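Local coordinates for putative uncharacterized protein PH0242 (Pyrococcus horikoshii, PDB 3VU1) that belongs to the oligosaccharyltransferase AglB family, represented here by its C-terminal globular domain with a bound calcium ion, at residues T108-Y112 and N113-N117; T11-E14 and Q15-W19; S450-K453 and E454-K458; L168-F172 and P173-K177. One frame throughout, in Å; residues are numbered along the deposited sequence.

Contact 1 (T108-Y112 and N113-N117); sequences TRKEY and NGDEN
Gly114 N donates to Lys110 O at 2.7 Å, the shortest hydrogen bond between Thr108-Tyr112 and Asn113-Asn117. One residue earlier Asn113 N reaches Arg109 O at 3.2 Å, and these two i to i+4 bonds close a short helix. Gly114 then leaves helical geometry with phi 94°, a backbone state that glycine readily adopts. The chain now runs past Lys110, whose extended side chain, with CG anti to the backbone N (chi1 175°), lies alongside Asp115 and points the same way. Lys110 NZ stays 4.1 Å from Asp115 OD1, too far for a salt bridge, so any attraction is probably loose. Asp115 OD2 is used differently: it accepts Asn117 N at 2.9 Å, met from above the carboxylate plane in an Asx turn, and also takes Arg119 N. Within the turn itself, Asn113 CB sits over one face of the Tyr112 ring, 3.9 Å from its centroid, in a CH-pi contact displaced toward the rim. The helix start is a capping box: Thr108 N donates to Glu111 OE1 at 2.7 Å, and Glu111 N returns a bond to Thr108 OG1 at 3.2 Å. Glu111 OE2 in turn bonds Tyr205 OH at the end of strand 200-205 and forms a salt bridge with Lys207, while Tyr112 stacks on Tyr102 of helix 97-103.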
# COMPACT_ATOMS: atom_id res chain seq x y z
N THR A 108 19.75 9.21 -5.00
CA THR A 108 20.96 9.31 -4.22
C THR A 108 20.90 10.50 -3.26
O THR A 108 20.03 11.38 -3.39
CB THR A 108 22.21 9.43 -5.13
OG1 THR A 108 22.27 10.74 -5.71
CG2 THR A 108 22.18 8.37 -6.21
N ARG A 109 21.83 10.51 -2.31
CA ARG A 109 21.98 11.61 -1.37
C ARG A 109 22.17 12.93 -2.10
O ARG A 109 21.57 13.95 -1.72
CB ARG A 109 23.15 11.36 -0.44
CG ARG A 109 23.25 12.36 0.69
CD ARG A 109 23.83 11.70 1.92
NE ARG A 109 24.52 12.69 2.72
CZ ARG A 109 25.70 12.50 3.28
NH1 ARG A 109 26.26 13.47 3.98
NH2 ARG A 109 26.33 11.34 3.12
N LYS A 110 22.98 12.89 -3.16
CA LYS A 110 23.26 14.06 -3.98
C LYS A 110 21.98 14.61 -4.59
O LYS A 110 21.70 15.81 -4.51
CB LYS A 110 24.24 13.73 -5.09
CG LYS A 110 24.46 14.89 -6.03
CD LYS A 110 25.65 14.66 -6.94
CE LYS A 110 25.74 15.82 -7.92
NZ LYS A 110 26.73 15.56 -8.99
N GLU A 111 21.18 13.72 -5.18
CA GLU A 111 19.91 14.12 -5.76
C GLU A 111 18.92 14.67 -4.71
O GLU A 111 18.16 15.62 -4.98
CB GLU A 111 19.31 12.97 -6.53
CG GLU A 111 20.16 12.55 -7.69
CD GLU A 111 19.73 11.22 -8.27
OE1 GLU A 111 19.55 10.24 -7.50
OE2 GLU A 111 19.56 11.15 -9.50
N TYR A 112 18.96 14.08 -3.52
CA TYR A 112 18.06 14.45 -2.45
C TYR A 112 18.23 15.92 -2.01
O TYR A 112 17.25 16.63 -1.82
CB TYR A 112 18.21 13.47 -1.28
CG TYR A 112 17.78 14.02 0.04
CD1 TYR A 112 16.45 14.37 0.28
CD2 TYR A 112 18.70 14.21 1.05
CE1 TYR A 112 16.05 14.91 1.50
CE2 TYR A 112 18.32 14.74 2.29
CZ TYR A 112 17.00 15.09 2.51
OH TYR A 112 16.62 15.61 3.75
N ASN A 113 19.47 16.38 -1.85
CA ASN A 113 19.68 17.72 -1.31
C ASN A 113 21.02 18.35 -1.64
O ASN A 113 21.46 19.25 -0.96
CB ASN A 113 19.49 17.70 0.21
CG ASN A 113 19.21 19.07 0.78
OD1 ASN A 113 18.61 19.95 0.12
ND2 ASN A 113 19.64 19.28 2.00
N GLY A 114 21.66 17.86 -2.69
CA GLY A 114 22.95 18.39 -3.09
C GLY A 114 24.09 17.59 -2.51
O GLY A 114 23.95 16.95 -1.46
N ASP A 115 25.22 17.62 -3.22
CA ASP A 115 26.49 17.08 -2.70
C ASP A 115 27.10 18.02 -1.65
O ASP A 115 26.47 18.99 -1.23
CB ASP A 115 27.48 16.74 -3.84
CG ASP A 115 27.88 17.96 -4.67
OD1 ASP A 115 28.25 17.77 -5.85
OD2 ASP A 115 27.85 19.11 -4.16
N GLU A 116 28.34 17.74 -1.25
CA GLU A 116 29.04 18.48 -0.19
C GLU A 116 29.25 19.97 -0.50
O GLU A 116 29.57 20.76 0.39
CB GLU A 116 30.36 17.77 0.19
CG GLU A 116 31.45 17.78 -0.87
CD GLU A 116 31.23 16.82 -2.03
OE1 GLU A 116 30.47 15.82 -1.87
OE2 GLU A 116 31.82 17.06 -3.10
N ASN A 117 29.06 20.34 -1.77
CA ASN A 117 29.08 21.74 -2.22
C ASN A 117 27.69 22.30 -2.52
O ASN A 117 27.56 23.29 -3.27
CB ASN A 117 29.93 21.87 -3.48
CG ASN A 117 31.37 21.49 -3.25
OD1 ASN A 117 32.07 22.10 -2.44
ND2 ASN A 117 31.80 20.46 -3.95

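Contact 2 (T11-E14 and Q15-W19); sequences TGWE and QALKW
A single water ties Gly12, Glu14 and Gln15 together at the start of the helix: it accepts from Gly12 N at 2.8 Å and from Glu14 N at 3.0 Å, and donates to Gln15 OE1 at 2.8 Å. Gln15 gets its amide there by bending at chi2 (75°), which folds the chain back toward the N-terminal end. Gly12 is the N-cap, with a positive phi of 116° that glycine takes up easily. Just ahead of it Thr11 makes an ST turn, OG1 accepting Trp13 N at 3.2 Å while lying in the plane of the indole, at its edge. From here helix 13-23 runs on regularly: Ala16 N bonds Gly12 O at 2.9 Å, nearly in line with the carbonyl, followed by Leu17 N to Trp13 O and Lys18 N to Glu14 O. One turn along from Trp13, Leu17 CD2 comes to the indole edge, 4.4 Å from CE3. The indole is buried among aromatics, stacked with Tyr36 and edge-to-face with Tyr90 and Trp34. Ala16 rests on Val245 and Val247 of strand 245-250, and Gln15 touches Tyr240 and Tyr242 of strand 236-242.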
# COMPACT_ATOMS: atom_id res chain seq x y z
N THR A 11 -7.74 20.89 3.63
CA THR A 11 -6.73 19.90 3.20
C THR A 11 -7.38 18.56 2.94
O THR A 11 -6.93 17.82 2.06
CB THR A 11 -5.64 19.67 4.25
OG1 THR A 11 -6.23 19.19 5.47
CG2 THR A 11 -4.88 20.92 4.52
N GLY A 12 -8.41 18.26 3.73
CA GLY A 12 -9.13 17.00 3.64
C GLY A 12 -8.99 16.19 4.91
O GLY A 12 -9.81 15.32 5.19
N TRP A 13 -7.98 16.52 5.71
CA TRP A 13 -7.66 15.72 6.91
C TRP A 13 -8.72 15.65 7.95
O TRP A 13 -8.92 14.61 8.59
CB TRP A 13 -6.35 16.20 7.55
CG TRP A 13 -5.15 15.62 6.86
CD1 TRP A 13 -4.39 16.18 5.83
CD2 TRP A 13 -4.57 14.31 7.10
NE1 TRP A 13 -3.37 15.33 5.45
CE2 TRP A 13 -3.44 14.18 6.16
CE3 TRP A 13 -4.84 13.28 7.97
CZ2 TRP A 13 -2.65 13.05 6.12
CZ3 TRP A 13 -4.03 12.15 7.93
CH2 TRP A 13 -2.96 12.04 7.04
N GLU A 14 -9.40 16.78 8.18
CA GLU A 14 -10.43 16.83 9.22
C GLU A 14 -11.57 15.92 8.81
O GLU A 14 -12.07 15.15 9.65
CB GLU A 14 -10.91 18.25 9.47
CG GLU A 14 -9.77 19.26 9.61
CD GLU A 14 -10.20 20.59 10.19
OE1 GLU A 14 -11.38 21.02 10.02
OE2 GLU A 14 -9.33 21.21 10.83
N GLN A 15 -11.95 15.98 7.53
CA GLN A 15 -13.01 15.14 6.99
C GLN A 15 -12.64 13.66 6.98
O GLN A 15 -13.48 12.79 7.22
CB GLN A 15 -13.39 15.59 5.59
CG GLN A 15 -14.10 16.92 5.53
CD GLN A 15 -13.15 18.10 5.75
OE1 GLN A 15 -11.94 18.03 5.49
NE2 GLN A 15 -13.71 19.18 6.24
N ALA A 16 -11.38 13.38 6.67
CA ALA A 16 -10.91 12.00 6.57
C ALA A 16 -10.90 11.33 7.91
O ALA A 16 -11.36 10.20 8.02
CB ALA A 16 -9.53 11.94 5.92
N LEU A 17 -10.40 12.00 8.94
CA LEU A 17 -10.40 11.38 10.27
C LEU A 17 -11.80 11.16 10.77
O LEU A 17 -12.06 10.14 11.41
CB LEU A 17 -9.61 12.20 11.29
CG LEU A 17 -8.11 12.28 11.07
CD1 LEU A 17 -7.48 12.62 12.41
CD2 LEU A 17 -7.55 10.98 10.50
N LYS A 18 -12.69 12.12 10.49
CA LYS A 18 -14.09 12.01 10.87
C LYS A 18 -14.67 10.76 10.21
O LYS A 18 -15.32 9.95 10.88
CB LYS A 18 -14.87 13.27 10.46
CG LYS A 18 -16.37 13.23 10.76
CD LYS A 18 -17.05 14.20 9.80
CE LYS A 18 -18.54 13.91 9.57
NZ LYS A 18 -19.36 14.13 10.80
N TRP A 19 -14.39 10.60 8.92
CA TRP A 19 -14.80 9.43 8.17
C TRP A 19 -14.29 8.17 8.80
O TRP A 19 -15.08 7.27 9.06
CB TRP A 19 -14.36 9.52 6.70
CG TRP A 19 -14.99 8.42 5.90
CD1 TRP A 19 -16.26 8.42 5.34
CD2 TRP A 19 -14.45 7.09 5.62
NE1 TRP A 19 -16.53 7.23 4.74
CE2 TRP A 19 -15.49 6.38 4.87
CE3 TRP A 19 -13.28 6.43 5.92
CZ2 TRP A 19 -15.33 5.06 4.42
CZ3 TRP A 19 -13.11 5.10 5.46
CH2 TRP A 19 -14.12 4.44 4.72
O HOH W 1 -9.43 19.07 6.25

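Contact 3 (S450-K453 and E454-K458); sequences SSYK and EKLEK
Lys453 and Glu457, one turn apart, are joined by a salt bridge, NZ to OE2 at 3.2 Å, in which the hydrogen bond is weak. Lys453 runs out extended and turns only at its last torsion (chi4 -46°), which swings NZ across to the glutamate. On another side of the helix Tyr452 meets Leu456: CE2 of the ring lies 3.8 Å from CD1 of the leucine, whose methyl arrives obliquely. Leu456 CG also rests 3.4 Å from Tyr452 O. The aliphatic part of Lys455 adds a looser touch, CD to Tyr452 CE1 at 4.3 Å, again oblique to the ring. Lys453-Glu457 and Tyr452-Leu456 are i to i+4 pairs, Tyr452-Lys455 an i to i+3 pair, on helix 448-460, an amphipathic surface helix in the Peripheral 2 domain. Its spacing is set by unbroken backbone bonds, among them Glu454 N to Ser450 O at 2.8 Å and Leu456 N to Tyr452 O at 3.0 Å, the latter nearly straight on to the oxygen. Glu454 folds back over the first of these, its CD 3.6 Å from Ser450 O. Further out, Tyr452 OH bonds Asp418 OD1 and its ring meets Phe395 and Phe420 at inclined angles, while Ser450 OG bonds Glu369 OE2. Leu456 is pressed onto Leu464 and Ile466 of strand 464-487 and onto Phe395 and Tyr397 of strand 385-401.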
# COMPACT_ATOMS: atom_id res chain seq x y z
N SER A 450 20.74 -11.49 17.78
CA SER A 450 22.17 -11.38 17.43
C SER A 450 22.56 -12.29 16.29
O SER A 450 23.36 -11.92 15.42
CB SER A 450 23.02 -11.74 18.64
OG SER A 450 22.90 -10.74 19.63
N SER A 451 22.01 -13.49 16.31
CA SER A 451 22.22 -14.47 15.27
C SER A 451 21.93 -13.86 13.89
O SER A 451 22.82 -13.86 13.00
CB SER A 451 21.32 -15.65 15.56
OG SER A 451 21.11 -16.40 14.40
N TYR A 452 20.72 -13.30 13.73
CA TYR A 452 20.27 -12.69 12.48
C TYR A 452 21.08 -11.43 12.13
O TYR A 452 21.44 -11.21 10.97
CB TYR A 452 18.76 -12.40 12.52
CG TYR A 452 18.16 -12.23 11.14
CD1 TYR A 452 17.91 -13.34 10.32
CD2 TYR A 452 17.89 -10.94 10.63
CE1 TYR A 452 17.41 -13.19 9.04
CE2 TYR A 452 17.39 -10.77 9.35
CZ TYR A 452 17.15 -11.90 8.56
OH TYR A 452 16.63 -11.74 7.31
N LYS A 453 21.37 -10.62 13.15
CA LYS A 453 22.20 -9.42 13.03
C LYS A 453 23.57 -9.74 12.44
O LYS A 453 24.05 -9.04 11.55
CB LYS A 453 22.38 -8.82 14.41
CG LYS A 453 22.77 -7.36 14.48
CD LYS A 453 22.47 -6.88 15.90
CE LYS A 453 22.96 -5.46 16.19
NZ LYS A 453 24.35 -5.26 15.70
N GLU A 454 24.21 -10.80 12.96
CA GLU A 454 25.48 -11.31 12.42
C GLU A 454 25.31 -11.76 10.96
O GLU A 454 26.15 -11.47 10.11
CB GLU A 454 26.01 -12.47 13.27
CG GLU A 454 26.86 -12.04 14.47
CD GLU A 454 26.74 -12.99 15.69
OE1 GLU A 454 26.58 -14.23 15.52
OE2 GLU A 454 26.81 -12.49 16.83
N LYS A 455 24.23 -12.48 10.68
CA LYS A 455 23.98 -12.96 9.32
C LYS A 455 23.99 -11.77 8.33
O LYS A 455 24.74 -11.78 7.34
CB LYS A 455 22.69 -13.79 9.31
CG LYS A 455 22.42 -14.58 8.04
CD LYS A 455 21.27 -13.99 7.22
CE LYS A 455 21.34 -14.34 5.73
NZ LYS A 455 21.22 -15.80 5.45
N LEU A 456 23.22 -10.72 8.64
CA LEU A 456 23.19 -9.51 7.81
C LEU A 456 24.53 -8.82 7.71
O LEU A 456 24.91 -8.33 6.63
CB LEU A 456 22.17 -8.50 8.35
CG LEU A 456 20.72 -8.96 8.48
CD1 LEU A 456 19.98 -7.98 9.37
CD2 LEU A 456 20.08 -9.08 7.11
N GLU A 457 25.24 -8.76 8.84
CA GLU A 457 26.55 -8.15 8.90
C GLU A 457 27.54 -8.89 8.00
O GLU A 457 28.24 -8.26 7.19
CB GLU A 457 27.04 -8.06 10.35
CG GLU A 457 26.50 -6.83 11.06
CD GLU A 457 26.76 -6.82 12.56
OE1 GLU A 457 27.45 -7.72 13.08
OE2 GLU A 457 26.25 -5.89 13.24
N LYS A 458 27.54 -10.21 8.11
CA LYS A 458 28.39 -11.06 7.29
C LYS A 458 28.04 -10.89 5.80
O LYS A 458 28.95 -10.74 4.98
CB LYS A 458 28.27 -12.52 7.73
CG LYS A 458 29.43 -13.40 7.28
CD LYS A 458 29.27 -14.87 7.69
CE LYS A 458 28.88 -15.03 9.16
NZ LYS A 458 29.83 -14.44 10.15

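Contact 4 (L168-F172 and P173-K177); sequences LSVAF and PGNIK
A beta hairpin of the Insert domain turns here, strand 168-171 passing into strand 176-179 through a short loop with a G1 beta bulge. At the bulge both Asn175 and Ile176 face Ala171. Ala171 O receives Ile176 N at 3.2 Å, in the carbonyl plane and on a lone pair, and takes a second, weak bond from Asn175 N at 3.0 Å. The return bond, Ala171 N to Ile176 O, is also 3.2 Å long, with the donor above the carbonyl plane. Round the loop, the peptide between Phe172 and Pro173 is cis, and Asn175 has a positive phi of 67°. Phe172 and Asn175 lie side by side, ring and amide planes 26° apart, with Asn175 OD1 3.5 Å from Phe172 CZ. The same oxygen lies 3.6 Å from Val170 CG1, a methyl brought alongside the amide because it stands anti to the backbone N (chi1 -168°). Beyond the bulge Val170 and Lys177 form an antiparallel non-hydrogen-bonded pair on one face of the sheet, and a CA-H...O contact joins Val170 CA to Ile176 O at 3.5 Å. On the other face Ala171 CB and Ile176 CB are 4.3 Å apart. Leu168 CD1 reaches across to Lys177 CB at 4.1 Å. Strand 176-179 is the outermost of its sheet within the chain. Strand 168-171 bonds on through its backbone to the parallel strand 192-196, and Phe172 packs against Tyr195 of that strand and the loop residues Ile220, Pro221 and Thr222.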
# COMPACT_ATOMS: atom_id res chain seq x y z
N LEU A 168 9.53 12.04 -21.68
CA LEU A 168 8.30 11.43 -22.12
C LEU A 168 7.21 12.25 -21.48
O LEU A 168 7.45 12.89 -20.47
CB LEU A 168 8.22 9.98 -21.65
CG LEU A 168 6.86 9.29 -21.70
CD1 LEU A 168 6.45 9.07 -23.16
CD2 LEU A 168 6.81 7.99 -20.91
N SER A 169 6.03 12.26 -22.08
CA SER A 169 4.87 12.89 -21.47
C SER A 169 3.71 11.98 -21.73
O SER A 169 3.68 11.28 -22.75
CB SER A 169 4.61 14.26 -22.07
OG SER A 169 5.82 15.00 -22.15
N VAL A 170 2.75 11.96 -20.82
CA VAL A 170 1.60 11.10 -21.01
C VAL A 170 0.33 11.81 -20.58
O VAL A 170 0.18 12.21 -19.43
CB VAL A 170 1.70 9.73 -20.29
CG1 VAL A 170 0.62 8.80 -20.79
CG2 VAL A 170 3.07 9.08 -20.50
N ALA A 171 -0.57 11.96 -21.54
CA ALA A 171 -1.85 12.61 -21.29
C ALA A 171 -2.93 11.61 -20.83
O ALA A 171 -3.09 10.53 -21.40
CB ALA A 171 -2.30 13.34 -22.55
N PHE A 172 -3.67 11.99 -19.79
CA PHE A 172 -4.84 11.23 -19.34
C PHE A 172 -6.11 12.08 -19.24
O PHE A 172 -6.02 13.28 -18.93
CB PHE A 172 -4.56 10.59 -18.00
CG PHE A 172 -3.48 9.56 -18.05
CD1 PHE A 172 -3.78 8.25 -18.39
CD2 PHE A 172 -2.17 9.90 -17.74
CE1 PHE A 172 -2.78 7.29 -18.44
CE2 PHE A 172 -1.16 8.95 -17.79
CZ PHE A 172 -1.46 7.65 -18.13
N PRO A 173 -7.29 11.48 -19.50
CA PRO A 173 -7.49 10.13 -20.05
C PRO A 173 -6.95 9.94 -21.48
O PRO A 173 -6.91 10.89 -22.29
CB PRO A 173 -9.02 9.97 -20.03
CG PRO A 173 -9.56 11.37 -19.96
CD PRO A 173 -8.57 12.08 -19.09
N GLY A 174 -6.51 8.71 -21.77
CA GLY A 174 -5.93 8.38 -23.06
C GLY A 174 -4.76 7.42 -22.96
O GLY A 174 -4.72 6.41 -23.66
N ASN A 175 -3.81 7.72 -22.09
CA ASN A 175 -2.51 7.05 -22.09
C ASN A 175 -1.73 7.41 -23.36
O ASN A 175 -1.00 6.60 -23.93
CB ASN A 175 -2.62 5.52 -21.85
CG ASN A 175 -1.28 4.88 -21.48
OD1 ASN A 175 -0.51 5.43 -20.66
ND2 ASN A 175 -0.99 3.73 -22.07
N ILE A 176 -1.86 8.66 -23.75
CA ILE A 176 -1.29 9.15 -24.98
C ILE A 176 0.18 9.53 -24.78
O ILE A 176 0.51 10.61 -24.28
CB ILE A 176 -2.18 10.28 -25.57
CG1 ILE A 176 -3.61 9.72 -25.82
CG2 ILE A 176 -1.55 10.88 -26.82
CD1 ILE A 176 -4.74 10.73 -25.85
N LYS A 177 1.07 8.62 -25.17
CA LYS A 177 2.51 8.78 -24.99
C LYS A 177 3.10 9.69 -26.05
O LYS A 177 2.68 9.68 -27.19
CB LYS A 177 3.20 7.42 -25.01
CG LYS A 177 2.56 6.37 -24.11
CD LYS A 177 3.54 5.24 -23.85
CE LYS A 177 2.96 4.21 -22.89
NZ LYS A 177 4.07 3.50 -22.19

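How the contacts relate
The four contacts are separate: none touches another, and none contains a residue of the calcium site formed by Glu76, Ala285, His319 and Glu322. The nearest approach is between contacts 1 and 4, whose closest atoms are about 16 Å apart. One sheet connects them, since Tyr205, bonded by contact 1, ends strand 200-205, next to the strand 192-196 that pairs with contact 4. Contact 1 also meets Tyr409, in the loop that follows strand 385-401, on which contact 3 packs; those two contacts lie about 30 Å apart by their centres. Contacts 2 and 3 are on opposite sides of the chain's centre, their centres about 43 Å apart, and contacts 3 and 4 are the farthest apart, about 47 Å between centres.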